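Local coordinates for protein succinate-semialdehyde dehydrogenase (Streptococcus pyogenes MGAS1882, PDB 4OGD) that probably oxidises succinic semialdehyde to succinate, using NADP+ as the cofactor, as a member of the aldehyde dehydrogenase family, at residues 28-39 / 146-154; 302-311 / 338-346. All coordinates share one frame; numbering follows the deposited sequence.

Interaction 1: residues 28-39 / 146-154; sequences VLERAHLLYKKW and FIVGNPMVL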
loop_
_atom_site.group_PDB
_atom_site.type_symbol
_atom_site.label_atom_id
_atom_site.label_comp_id
_atom_site.label_asym_id
_atom_site.label_seq_id
_atom_site.Cartn_x
_atom_site.Cartn_y
_atom_site.Cartn_z
ATOM N N VAL A 28 20.569 -15.634 -7.130
ATOM C CA VAL A 28 19.322 -15.226 -7.778
ATOM C C VAL A 28 18.958 -13.773 -7.477
ATOM O O VAL A 28 18.566 -13.031 -8.381
ATOM C CB VAL A 28 18.154 -16.179 -7.405
ATOM C CG1 VAL A 28 16.816 -15.591 -7.831
ATOM C CG2 VAL A 28 18.359 -17.530 -8.063
ATOM N N LEU A 29 19.094 -13.353 -6.222
ATOM C CA LEU A 29 18.782 -11.963 -5.890
ATOM C C LEU A 29 19.724 -10.988 -6.578
ATOM O O LEU A 29 19.295 -9.935 -7.058
ATOM C CB LEU A 29 18.778 -11.734 -4.376
ATOM C CG LEU A 29 17.687 -12.478 -3.600
ATOM C CD1 LEU A 29 17.777 -12.132 -2.120
ATOM C CD2 LEU A 29 16.297 -12.146 -4.138
ATOM N N GLU A 30 21.009 -11.331 -6.642
ATOM C CA GLU A 30 21.959 -10.455 -7.317
ATOM C C GLU A 30 21.640 -10.345 -8.803
ATOM O O GLU A 30 21.645 -9.249 -9.365
ATOM C CB GLU A 30 23.402 -10.920 -7.100
ATOM C CG GLU A 30 24.450 -9.972 -7.698
ATOM C CD GLU A 30 24.511 -8.602 -7.022
ATOM O OE1 GLU A 30 23.756 -8.324 -6.052
ATOM O OE2 GLU A 30 25.340 -7.782 -7.469
ATOM N N ARG A 31 21.341 -11.478 -9.433
ATOM C CA ARG A 31 21.001 -11.481 -10.853
ATOM C C ARG A 31 19.770 -10.623 -11.101
ATOM O O ARG A 31 19.709 -9.870 -12.068
ATOM C CB ARG A 31 20.744 -12.906 -11.354
ATOM C CG ARG A 31 20.363 -12.974 -12.830
ATOM C CD ARG A 31 20.134 -14.411 -13.275
ATOM N NE ARG A 31 18.970 -15.016 -12.629
ATOM C CZ ARG A 31 18.611 -16.288 -12.779
ATOM N NH1 ARG A 31 19.335 -17.099 -13.546
ATOM N NH2 ARG A 31 17.536 -16.767 -12.157
ATOM N N ALA A 32 18.793 -10.733 -10.210
ATOM C CA ALA A 32 17.559 -9.972 -10.355
ATOM C C ALA A 32 17.813 -8.473 -10.180
ATOM O O ALA A 32 17.267 -7.649 -10.921
ATOM C CB ALA A 32 16.502 -10.472 -9.367
ATOM N N HIS A 33 18.645 -8.117 -9.204
ATOM C CA HIS A 33 18.982 -6.718 -8.963
ATOM C C HIS A 33 19.713 -6.129 -10.167
ATOM O O HIS A 33 19.422 -5.008 -10.603
ATOM C CB HIS A 33 19.831 -6.577 -7.697
ATOM C CG HIS A 33 20.288 -5.177 -7.426
ATOM N ND1 HIS A 33 19.418 -4.153 -7.115
ATOM C CD2 HIS A 33 21.528 -4.631 -7.422
ATOM C CE1 HIS A 33 20.102 -3.037 -6.935
ATOM N NE2 HIS A 33 21.384 -3.298 -7.119
ATOM N N LEU A 34 20.659 -6.888 -10.711
ATOM C CA LEU A 34 21.401 -6.408 -11.874
ATOM C C LEU A 34 20.479 -6.221 -13.077
ATOM O O LEU A 34 20.661 -5.294 -13.866
ATOM C CB LEU A 34 22.563 -7.346 -12.206
ATOM C CG LEU A 34 23.675 -7.397 -11.151
ATOM C CD1 LEU A 34 24.759 -8.392 -11.558
ATOM C CD2 LEU A 34 24.281 -6.026 -10.905
ATOM N N LEU A 35 19.478 -7.088 -13.202
ATOM C CA LEU A 35 18.520 -6.967 -14.294
ATOM C C LEU A 35 17.652 -5.727 -14.102
ATOM O O LEU A 35 17.369 -5.005 -15.064
ATOM C CB LEU A 35 17.673 -8.243 -14.429
ATOM C CG LEU A 35 16.688 -8.312 -15.601
ATOM C CD1 LEU A 35 17.424 -8.167 -16.930
ATOM C CD2 LEU A 35 15.926 -9.622 -15.576
ATOM N N TYR A 36 17.239 -5.472 -12.861
ATOM C CA TYR A 36 16.531 -4.233 -12.555
ATOM C C TYR A 36 17.358 -3.024 -13.005
ATOM O O TYR A 36 16.840 -2.114 -13.658
ATOM C CB TYR A 36 16.210 -4.126 -11.052
ATOM C CG TYR A 36 16.070 -2.688 -10.634
ATOM C CD1 TYR A 36 14.921 -1.974 -10.942
ATOM C CD2 TYR A 36 17.104 -2.029 -9.974
ATOM C CE1 TYR A 36 14.790 -0.641 -10.590
ATOM C CE2 TYR A 36 16.985 -0.688 -9.626
ATOM C CZ TYR A 36 15.822 -0.006 -9.936
ATOM O OH TYR A 36 15.677 1.327 -9.601
ATOM N N LYS A 37 18.642 -3.014 -12.654
ATOM C CA LYS A 37 19.514 -1.893 -13.004
ATOM C C LYS A 37 19.704 -1.764 -14.519
ATOM O O LYS A 37 19.727 -0.653 -15.060
ATOM C CB LYS A 37 20.878 -2.027 -12.319
ATOM C CG LYS A 37 20.866 -1.784 -10.818
ATOM C CD LYS A 37 20.646 -0.307 -10.485
ATOM C CE LYS A 37 20.885 -0.026 -9.009
ATOM N NZ LYS A 37 20.772 1.445 -8.683
ATOM N N LYS A 38 19.852 -2.898 -15.197
ATOM C CA LYS A 38 19.967 -2.905 -16.653
ATOM C C LYS A 38 18.744 -2.287 -17.327
ATOM O O LYS A 38 18.864 -1.488 -18.256
ATOM C CB LYS A 38 20.206 -4.334 -17.167
ATOM C CG LYS A 38 20.130 -4.476 -18.689
ATOM C CD LYS A 38 20.471 -5.889 -19.119
ATOM C CE LYS A 38 20.317 -6.060 -20.622
ATOM N NZ LYS A 38 20.820 -7.398 -21.030
ATOM N N TRP A 39 17.559 -2.652 -16.851
ATOM C CA TRP A 39 16.330 -2.150 -17.438
ATOM C C TRP A 39 16.093 -0.675 -17.105
ATOM O O TRP A 39 15.360 0.013 -17.813
ATOM C CB TRP A 39 15.149 -3.003 -16.983
ATOM C CG TRP A 39 15.065 -4.349 -17.654
ATOM C CD1 TRP A 39 15.698 -4.750 -18.806
ATOM C CD2 TRP A 39 14.295 -5.472 -17.208
ATOM N NE1 TRP A 39 15.351 -6.056 -19.100
ATOM C CE2 TRP A 39 14.494 -6.519 -18.134
ATOM C CE3 TRP A 39 13.450 -5.693 -16.114
ATOM C CZ2 TRP A 39 13.880 -7.769 -17.997
ATOM C CZ3 TRP A 39 12.842 -6.931 -15.979
ATOM C CH2 TRP A 39 13.056 -7.954 -16.917
ATOM N N PHE A 146 6.668 -7.200 -14.876
ATOM C CA PHE A 146 7.603 -7.433 -15.966
ATOM C C PHE A 146 7.587 -6.245 -16.926
ATOM O O PHE A 146 8.643 -5.759 -17.356
ATOM C CB PHE A 146 7.224 -8.725 -16.684
ATOM C CG PHE A 146 8.126 -9.080 -17.834
ATOM C CD1 PHE A 146 9.485 -9.286 -17.637
ATOM C CD2 PHE A 146 7.599 -9.243 -19.109
ATOM C CE1 PHE A 146 10.312 -9.628 -18.698
ATOM C CE2 PHE A 146 8.418 -9.586 -20.175
ATOM C CZ PHE A 146 9.776 -9.775 -19.967
ATOM N N ILE A 147 6.391 -5.759 -17.246
ATOM C CA ILE A 147 6.261 -4.602 -18.126
ATOM C C ILE A 147 6.970 -3.338 -17.582
ATOM O O ILE A 147 7.730 -2.695 -18.307
ATOM C CB ILE A 147 4.784 -4.321 -18.480
ATOM C CG1 ILE A 147 4.246 -5.426 -19.398
ATOM C CG2 ILE A 147 4.638 -2.959 -19.137
ATOM C CD1 ILE A 147 5.042 -5.587 -20.699
ATOM N N VAL A 148 6.741 -2.990 -16.317
ATOM C CA VAL A 148 7.399 -1.793 -15.768
ATOM C C VAL A 148 8.909 -1.993 -15.609
ATOM O O VAL A 148 9.685 -1.029 -15.660
ATOM C CB VAL A 148 6.772 -1.298 -14.443
ATOM C CG1 VAL A 148 7.235 -2.140 -13.271
ATOM C CG2 VAL A 148 7.154 0.164 -14.197
ATOM N N GLY A 149 9.331 -3.245 -15.448
ATOM C CA GLY A 149 10.745 -3.543 -15.290
ATOM C C GLY A 149 11.181 -3.907 -13.877
ATOM O O GLY A 149 12.319 -3.655 -13.501
ATOM N N ASN A 150 10.275 -4.482 -13.091
ATOM C CA ASN A 150 10.620 -5.037 -11.779
ATOM C C ASN A 150 10.817 -6.536 -11.927
ATOM O O ASN A 150 9.829 -7.265 -12.109
ATOM C CB ASN A 150 9.480 -4.840 -10.764
ATOM C CG ASN A 150 9.275 -3.395 -10.351
ATOM O OD1 ASN A 150 10.193 -2.591 -10.358
ATOM N ND2 ASN A 150 8.049 -3.069 -9.966
ATOM N N PRO A 151 12.074 -7.017 -11.860
ATOM C CA PRO A 151 12.280 -8.471 -11.859
ATOM C C PRO A 151 11.556 -9.103 -10.666
ATOM O O PRO A 151 11.364 -8.437 -9.640
ATOM C CB PRO A 151 13.806 -8.612 -11.702
ATOM C CG PRO A 151 14.369 -7.292 -12.196
ATOM C CD PRO A 151 13.345 -6.280 -11.702
ATOM N N MET A 152 11.145 -10.360 -10.795
ATOM C CA MET A 152 10.338 -10.997 -9.764
ATOM C C MET A 152 10.998 -12.281 -9.263
ATOM O O MET A 152 11.638 -13.020 -10.030
ATOM C CB MET A 152 8.945 -11.289 -10.336
ATOM C CG MET A 152 7.999 -12.058 -9.427
ATOM S SD MET A 152 6.293 -11.925 -10.027
ATOM C CE MET A 152 5.968 -10.218 -9.603
ATOM N N VAL A 153 10.869 -12.532 -7.969
ATOM C CA VAL A 153 11.204 -13.843 -7.417
ATOM C C VAL A 153 9.931 -14.395 -6.800
ATOM O O VAL A 153 9.134 -13.647 -6.207
ATOM C CB VAL A 153 12.384 -13.796 -6.411
ATOM C CG1 VAL A 153 13.662 -13.359 -7.124
ATOM C CG2 VAL A 153 12.084 -12.850 -5.250
ATOM N N LEU A 154 9.723 -15.698 -6.980
ATOM C CA LEU A 154 8.449 -16.341 -6.660
ATOM C C LEU A 154 8.586 -17.414 -5.597
ATOM O O LEU A 154 9.370 -18.357 -5.748
ATOM C CB LEU A 154 7.877 -16.982 -7.922
ATOM C CG LEU A 154 6.685 -17.923 -7.723
ATOM C CD1 LEU A 154 5.464 -17.131 -7.251
ATOM C CD2 LEU A 154 6.379 -18.668 -9.016
HETATM O O HOH W 1 14.113 -1.666 -14.203
HETATM O O HOH W 2 12.901 0.243 -16.054
#
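Helix 22-41 packs here on the turn that joins helix 136-148 to strand 152-155, an apolar helix-on-turn contact beside strands 152-155 and 124-128 of the Rossmann-type sheet; P151 and W39 carry most of it. The P151 ring fits against the helix backbone between A32 and Y36. Its CG lies 3.2 Å from A32 O, and its CD meets Y36 CB at 3.6 Å. A32 CB comes within 4.0 Å of P151 CB, and the small alanine lets the chains approach closely. Further along, V153 CG1 meets V28 CG1 at 3.9 Å, and L29 CD2 brushes the same methyl.

W39 closes the other end. With chi1 at -75°, CG points away from the carbonyl carbon, which lays the six-membered ring against G149. G149 O sits at the ring edge, 3.5 Å from W39 CE3. The far corner, W39 CH2, touches F146 CE1 at 3.7 Å, with the ring planes at 73°. G149, with positive phi, is the C-prime residue of a Schellman motif that ends helix 136-148. No direct hydrogen bond crosses the contact, but a water 2.8 Å from both Y36 O and G149 O bridges them.

Y36 OH hydrogen-bonds to E408 of the second subunit. F146 leans on helix 45-61, and A32 also touches V124 of strand 124-128, which pairs with strand 152-155.

Interaction 2: residues 302-311 / 338-346; sequences LAPLSSAQAK and PGHFVMPTI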
loop_
_atom_site.group_PDB
_atom_site.type_symbol
_atom_site.label_atom_id
_atom_site.label_comp_id
_atom_site.label_asym_id
_atom_site.label_seq_id
_atom_site.Cartn_x
_atom_site.Cartn_y
_atom_site.Cartn_z
ATOM N N LEU A 302 -16.805 -32.503 -10.267
ATOM C CA LEU A 302 -16.311 -32.137 -8.938
ATOM C C LEU A 302 -14.943 -32.769 -8.688
ATOM O O LEU A 302 -14.804 -33.996 -8.691
ATOM C CB LEU A 302 -17.296 -32.535 -7.832
ATOM C CG LEU A 302 -16.875 -32.044 -6.442
ATOM C CD1 LEU A 302 -16.975 -30.523 -6.349
ATOM C CD2 LEU A 302 -17.704 -32.698 -5.358
ATOM N N ALA A 303 -13.938 -31.923 -8.473
ATOM C CA ALA A 303 -12.565 -32.359 -8.251
ATOM C C ALA A 303 -12.335 -32.750 -6.793
ATOM O O ALA A 303 -13.097 -32.346 -5.912
ATOM C CB ALA A 303 -11.593 -31.234 -8.658
ATOM N N PRO A 304 -11.293 -33.558 -6.533
ATOM C CA PRO A 304 -10.882 -33.759 -5.141
ATOM C C PRO A 304 -10.264 -32.465 -4.632
ATOM O O PRO A 304 -9.806 -31.659 -5.452
ATOM C CB PRO A 304 -9.798 -34.831 -5.253
ATOM C CG PRO A 304 -9.207 -34.614 -6.626
ATOM C CD PRO A 304 -10.367 -34.198 -7.490
ATOM N N LEU A 305 -10.239 -32.263 -3.319
ATOM C CA LEU A 305 -9.552 -31.099 -2.763
ATOM C C LEU A 305 -8.042 -31.245 -2.937
ATOM O O LEU A 305 -7.546 -32.327 -3.269
ATOM C CB LEU A 305 -9.924 -30.880 -1.295
ATOM C CG LEU A 305 -11.411 -30.703 -0.973
ATOM C CD1 LEU A 305 -11.590 -30.167 0.450
ATOM C CD2 LEU A 305 -12.097 -29.795 -1.972
ATOM N N SER A 306 -7.305 -30.167 -2.689
ATOM C CA SER A 306 -5.897 -30.093 -3.081
ATOM C C SER A 306 -4.904 -30.871 -2.217
ATOM O O SER A 306 -3.767 -31.097 -2.643
ATOM C CB SER A 306 -5.453 -28.632 -3.155
ATOM O OG SER A 306 -5.494 -28.048 -1.868
ATOM N N SER A 307 -5.307 -31.270 -1.012
ATOM C CA SER A 307 -4.420 -32.042 -0.142
ATOM C C SER A 307 -5.221 -32.810 0.900
ATOM O O SER A 307 -6.401 -32.547 1.099
ATOM C CB SER A 307 -3.404 -31.130 0.557
ATOM O OG SER A 307 -4.029 -30.327 1.552
ATOM N N ALA A 308 -4.574 -33.753 1.574
ATOM C CA ALA A 308 -5.241 -34.488 2.641
ATOM C C ALA A 308 -5.611 -33.542 3.776
ATOM O O ALA A 308 -6.688 -33.665 4.365
ATOM C CB ALA A 308 -4.351 -35.608 3.148
ATOM N N GLN A 309 -4.720 -32.601 4.075
ATOM C CA GLN A 309 -4.986 -31.627 5.132
ATOM C C GLN A 309 -6.168 -30.728 4.779
ATOM O O GLN A 309 -6.996 -30.426 5.636
ATOM C CB GLN A 309 -3.750 -30.781 5.447
ATOM C CG GLN A 309 -3.921 -29.938 6.706
ATOM C CD GLN A 309 -4.127 -30.795 7.944
ATOM O OE1 GLN A 309 -3.298 -31.648 8.265
ATOM N NE2 GLN A 309 -5.236 -30.580 8.641
ATOM N N ALA A 310 -6.249 -30.298 3.519
ATOM C CA ALA A 310 -7.369 -29.465 3.090
ATOM C C ALA A 310 -8.691 -30.191 3.326
ATOM O O ALA A 310 -9.657 -29.601 3.829
ATOM C CB ALA A 310 -7.218 -29.068 1.618
ATOM N N LYS A 311 -8.732 -31.471 2.968
ATOM C CA LYS A 311 -9.925 -32.283 3.189
ATOM C C LYS A 311 -10.251 -32.408 4.679
ATOM O O LYS A 311 -11.396 -32.215 5.088
ATOM C CB LYS A 311 -9.767 -33.669 2.544
ATOM C CG LYS A 311 -10.821 -34.687 3.000
ATOM C CD LYS A 311 -10.799 -35.945 2.141
ATOM C CE LYS A 311 -11.744 -37.017 2.693
ATOM N NZ LYS A 311 -11.831 -38.217 1.789
ATOM N N PRO A 338 -9.268 -42.962 -2.292
ATOM C CA PRO A 338 -7.989 -42.469 -1.765
ATOM C C PRO A 338 -7.719 -40.998 -2.076
ATOM O O PRO A 338 -6.922 -40.377 -1.375
ATOM C CB PRO A 338 -6.947 -43.364 -2.451
ATOM C CG PRO A 338 -7.654 -43.968 -3.617
ATOM C CD PRO A 338 -9.086 -44.103 -3.207
ATOM N N GLY A 339 -8.368 -40.466 -3.109
ATOM C CA GLY A 339 -8.255 -39.055 -3.446
ATOM C C GLY A 339 -8.897 -38.191 -2.377
ATOM O O GLY A 339 -9.734 -38.662 -1.619
ATOM N N HIS A 340 -8.525 -36.917 -2.317
ATOM C CA HIS A 340 -8.979 -36.070 -1.213
ATOM C C HIS A 340 -10.384 -35.503 -1.417
ATOM O O HIS A 340 -10.593 -34.288 -1.357
ATOM C CB HIS A 340 -7.973 -34.945 -0.982
ATOM C CG HIS A 340 -6.551 -35.413 -0.970
ATOM N ND1 HIS A 340 -6.101 -36.395 -0.112
ATOM C CD2 HIS A 340 -5.487 -35.051 -1.723
ATOM C CE1 HIS A 340 -4.815 -36.610 -0.333
ATOM N NE2 HIS A 340 -4.419 -35.807 -1.304
ATOM N N PHE A 341 -11.357 -36.383 -1.627
ATOM C CA PHE A 341 -12.718 -35.960 -1.961
ATOM C C PHE A 341 -13.595 -35.568 -0.767
ATOM O O PHE A 341 -13.602 -36.236 0.273
ATOM C CB PHE A 341 -13.432 -37.053 -2.761
ATOM C CG PHE A 341 -12.939 -37.190 -4.178
ATOM C CD1 PHE A 341 -13.389 -36.325 -5.160
ATOM C CD2 PHE A 341 -12.038 -38.185 -4.522
ATOM C CE1 PHE A 341 -12.948 -36.439 -6.463
ATOM C CE2 PHE A 341 -11.583 -38.311 -5.827
ATOM C CZ PHE A 341 -12.043 -37.434 -6.802
ATOM N N VAL A 342 -14.344 -34.483 -0.943
ATOM C CA VAL A 342 -15.388 -34.068 -0.012
ATOM C C VAL A 342 -16.662 -33.887 -0.829
ATOM O O VAL A 342 -16.652 -33.212 -1.861
ATOM C CB VAL A 342 -15.008 -32.736 0.695
ATOM C CG1 VAL A 342 -16.165 -32.213 1.558
ATOM C CG2 VAL A 342 -13.752 -32.919 1.535
ATOM N N MET A 343 -17.762 -34.507 -0.412
ATOM C CA MET A 343 -18.991 -34.359 -1.190
ATOM C C MET A 343 -19.623 -32.997 -0.940
ATOM O O MET A 343 -19.445 -32.419 0.137
ATOM C CB MET A 343 -19.993 -35.488 -0.904
ATOM C CG MET A 343 -20.946 -35.237 0.244
ATOM S SD MET A 343 -22.216 -36.529 0.327
ATOM C CE MET A 343 -23.385 -35.951 -0.893
ATOM N N PRO A 344 -20.336 -32.466 -1.943
ATOM C CA PRO A 344 -21.065 -31.208 -1.765
ATOM C C PRO A 344 -21.989 -31.325 -0.561
ATOM O O PRO A 344 -22.722 -32.305 -0.430
ATOM C CB PRO A 344 -21.867 -31.087 -3.058
ATOM C CG PRO A 344 -21.054 -31.846 -4.063
ATOM C CD PRO A 344 -20.516 -33.017 -3.297
ATOM N N THR A 345 -21.921 -30.344 0.327
ATOM C CA THR A 345 -22.611 -30.417 1.601
ATOM C C THR A 345 -23.277 -29.066 1.817
ATOM O O THR A 345 -22.697 -28.037 1.476
ATOM C CB THR A 345 -21.601 -30.697 2.727
ATOM O OG1 THR A 345 -20.939 -31.945 2.473
ATOM C CG2 THR A 345 -22.283 -30.752 4.089
ATOM N N ILE A 346 -24.501 -29.061 2.341
ATOM C CA ILE A 346 -25.200 -27.812 2.605
ATOM C C ILE A 346 -25.546 -27.735 4.079
ATOM O O ILE A 346 -26.095 -28.683 4.638
ATOM C CB ILE A 346 -26.499 -27.684 1.779
ATOM C CG1 ILE A 346 -26.183 -27.797 0.285
ATOM C CG2 ILE A 346 -27.204 -26.352 2.083
ATOM C CD1 ILE A 346 -27.405 -27.894 -0.611
HETATM O O HOH W 3 -14.154 -33.128 -3.416
HETATM O O HOH W 4 -9.313 -39.418 1.172
#
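The backbones of 302-311 and 338-346 meet through one direct hydrogen bond, L305 N to H340 O (2.8 Å, 150° at the hydrogen). H340 is the centre of an inverse gamma turn, and 338-346 then runs into strand 345-348 of the seven-stranded sheet. A bridging water accepts from V342 N and donates to A303 O.

The H340 imidazole lies flat against the start of helix 308-323. A308 N stands 3.3 Å above the H340 ring plane, over its centre, and S307 C covers the same face nearer the rim. L305 O is at the ring edge. S307 is the N-cap, its OG accepting from A310 N.

P304 lies over a face of F341. P304 CB is 3.7 Å from the F341 ring centroid and 9° off the normal, a CH-pi contact. A methyl of L302, CD2, comes up against the P344 ring, 3.5 Å from P344 CD. L305 CD1 and K311 CG both touch V342 CG2.

K311 runs out fully extended, with CG anti to the backbone N (chi1 167°), and passes alongside H340. K311 NZ makes a weak hydrogen bond to F341 O, 3.1 Å, and also donates to a water that sits 2.9 Å from G339 O.

In the fold
From the N terminus, helix 22-41 comes first, and interaction 1 closes a long loop of 106 mostly helical residues when the chain returns at 146-154. That contact ties an early helix to the six-stranded sheet. The chain then adds further strands to this sheet, leaving 433-434 for later, and enters the seven-stranded one before interaction 2 opens. Interaction 2 closes a much shorter loop of 26 residues, which holds most of helix 308-323 and strand 327-330. It joins the start of that helix to the approach to strand 345-348. The two contacts are in series, neither nested nor crossed, on opposite sides of the chain's centre. The centres of interactions 1 and 2 are 39 Å apart.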